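Local coordinates for protein ribosomal RNA small subunit methyltransferase E (Bacillus subtilis, PDB 1VHK) that probably methylates N3 of a specific uridine in 16S ribosomal RNA within the assembled 30S subunit, using S-adenosyl-L-methionine as methyl donor, at residues F51-E56 and C67-W72. Residues are numbered along the deposited sequence; the frame is centred on the assembly and turned at random.
Sequences FEAKCE and CLVIEW
Lys54 O accepts two backbone N-H groups: Ile70 N at 2.7 Å and, weakly, Glu71 N at 3.4 Å. Ile70 and Glu71 thus both face Lys54. This is a classic beta bulge in the antiparallel hairpin of strands 52-60 and 64-72, part of the PUA domain. On the Glu71 side of the bulge, Lys54 N bonds to Glu71 O at 2.8 Å. Beyond it, Glu56 and Leu68 form a hydrogen-bonded pair with two nearly straight N-H...O bonds. Ile70 CG1 lies between its backbone N and carbonyl carbon (chi1 63°), where it meets Lys54 CB at 4.0 Å. Its CG2 meets Glu56 CB. Lys54 and Glu71 side chains run side by side. Lys54 NZ and Glu71 OE2 are 5.1 Å apart, too far for a salt bridge, though the opposite charges may still attract. Ala53, Cys55, Val69 and Trp72 point to the sheet face opposite that of Lys54, Glu56, Leu68 and Glu71. There helix 12-16 packs on Val69 and Trp72, and Lys12 makes a cation-pi contact with the indole. Cys55 CB touches Cys67 CB, and both side chains also meet Phe21. Ala53 CB makes a CH-pi contact over the Trp72 six-membered ring, 3.9 Å from its centroid and 19° off the normal.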
# COMPACT_ATOMS: atom_id res chain seq x y z
N PHE A 51 7.67 -22.10 3.82
CA PHE A 51 8.95 -22.05 4.54
C PHE A 51 10.08 -21.40 3.76
O PHE A 51 10.42 -21.80 2.65
CB PHE A 51 9.31 -23.48 4.96
CG PHE A 51 8.38 -23.99 6.03
CD1 PHE A 51 7.31 -24.81 5.72
CD2 PHE A 51 8.57 -23.62 7.35
CE1 PHE A 51 6.45 -25.26 6.70
CE2 PHE A 51 7.71 -24.06 8.35
CZ PHE A 51 6.64 -24.87 8.01
N GLU A 52 10.73 -20.39 4.32
CA GLU A 52 11.80 -19.62 3.73
C GLU A 52 13.21 -20.10 4.04
O GLU A 52 13.67 -20.13 5.18
CB GLU A 52 11.70 -18.14 4.20
CG GLU A 52 12.69 -17.23 3.50
CD GLU A 52 12.53 -15.75 3.83
OE1 GLU A 52 11.89 -15.04 3.01
OE2 GLU A 52 13.07 -15.29 4.86
N ALA A 53 14.03 -20.22 2.98
CA ALA A 53 15.42 -20.58 3.20
C ALA A 53 16.43 -19.68 2.49
O ALA A 53 16.24 -19.11 1.43
CB ALA A 53 15.65 -22.03 2.73
N LYS A 54 17.62 -19.57 3.10
CA LYS A 54 18.73 -18.91 2.42
C LYS A 54 19.53 -20.03 1.72
O LYS A 54 19.89 -21.06 2.32
CB LYS A 54 19.60 -18.11 3.33
CG LYS A 54 20.44 -17.05 2.65
CD LYS A 54 20.95 -16.04 3.66
CE LYS A 54 19.85 -15.54 4.58
NZ LYS A 54 19.42 -14.15 4.28
N CYS A 55 19.61 -19.92 0.39
CA CYS A 55 20.28 -20.93 -0.40
C CYS A 55 21.52 -20.40 -1.11
O CYS A 55 21.62 -19.22 -1.43
CB CYS A 55 19.34 -21.55 -1.43
SG CYS A 55 17.76 -22.12 -0.78
N GLU A 56 22.44 -21.33 -1.35
CA GLU A 56 23.69 -21.11 -2.06
C GLU A 56 23.69 -21.90 -3.37
O GLU A 56 23.38 -23.09 -3.41
CB GLU A 56 24.87 -21.51 -1.17
CG GLU A 56 26.21 -20.94 -1.52
CD GLU A 56 27.22 -20.86 -0.40
OE1 GLU A 56 27.20 -19.89 0.39
OE2 GLU A 56 28.12 -21.73 -0.31
N CYS A 67 20.94 -26.17 -5.56
CA CYS A 67 21.07 -25.37 -4.39
C CYS A 67 21.27 -26.16 -3.09
O CYS A 67 20.71 -27.22 -2.89
CB CYS A 67 19.83 -24.47 -4.17
SG CYS A 67 19.23 -23.61 -5.63
N LEU A 68 22.02 -25.55 -2.21
CA LEU A 68 22.34 -26.02 -0.87
C LEU A 68 21.68 -25.06 0.12
O LEU A 68 21.87 -23.86 -0.07
CB LEU A 68 23.87 -25.92 -0.70
CG LEU A 68 24.40 -25.83 0.73
CD1 LEU A 68 24.15 -27.11 1.50
CD2 LEU A 68 25.87 -25.45 0.72
N VAL A 69 20.86 -25.55 1.03
CA VAL A 69 20.22 -24.62 1.97
C VAL A 69 21.16 -24.30 3.11
O VAL A 69 21.53 -25.17 3.89
CB VAL A 69 18.82 -25.00 2.44
CG1 VAL A 69 18.44 -26.41 2.06
CG2 VAL A 69 18.62 -24.77 3.94
N ILE A 70 21.55 -23.03 3.23
CA ILE A 70 22.47 -22.65 4.30
C ILE A 70 21.78 -22.18 5.56
O ILE A 70 22.36 -22.22 6.66
CB ILE A 70 23.51 -21.65 3.78
CG1 ILE A 70 22.85 -20.36 3.31
CG2 ILE A 70 24.27 -22.32 2.63
CD1 ILE A 70 23.77 -19.29 2.76
N GLU A 71 20.46 -21.96 5.51
CA GLU A 71 19.75 -21.50 6.69
C GLU A 71 18.24 -21.48 6.54
O GLU A 71 17.75 -21.03 5.51
CB GLU A 71 20.21 -20.04 7.00
CG GLU A 71 19.97 -19.69 8.46
CD GLU A 71 19.60 -18.25 8.68
OE1 GLU A 71 18.58 -18.01 9.38
OE2 GLU A 71 20.30 -17.33 8.21
N TRP A 72 17.53 -22.00 7.53
CA TRP A 72 16.05 -21.91 7.55
C TRP A 72 15.70 -20.68 8.40
O TRP A 72 15.91 -20.72 9.61
CB TRP A 72 15.41 -23.16 8.15
CG TRP A 72 15.46 -24.32 7.20
CD1 TRP A 72 16.36 -25.36 7.21
CD2 TRP A 72 14.70 -24.45 6.00
NE1 TRP A 72 16.14 -26.17 6.12
CE2 TRP A 72 15.13 -25.64 5.37
CE3 TRP A 72 13.64 -23.74 5.44
CZ2 TRP A 72 14.56 -26.10 4.18
CZ3 TRP A 72 13.08 -24.20 4.27
CH2 TRP A 72 13.54 -25.37 3.64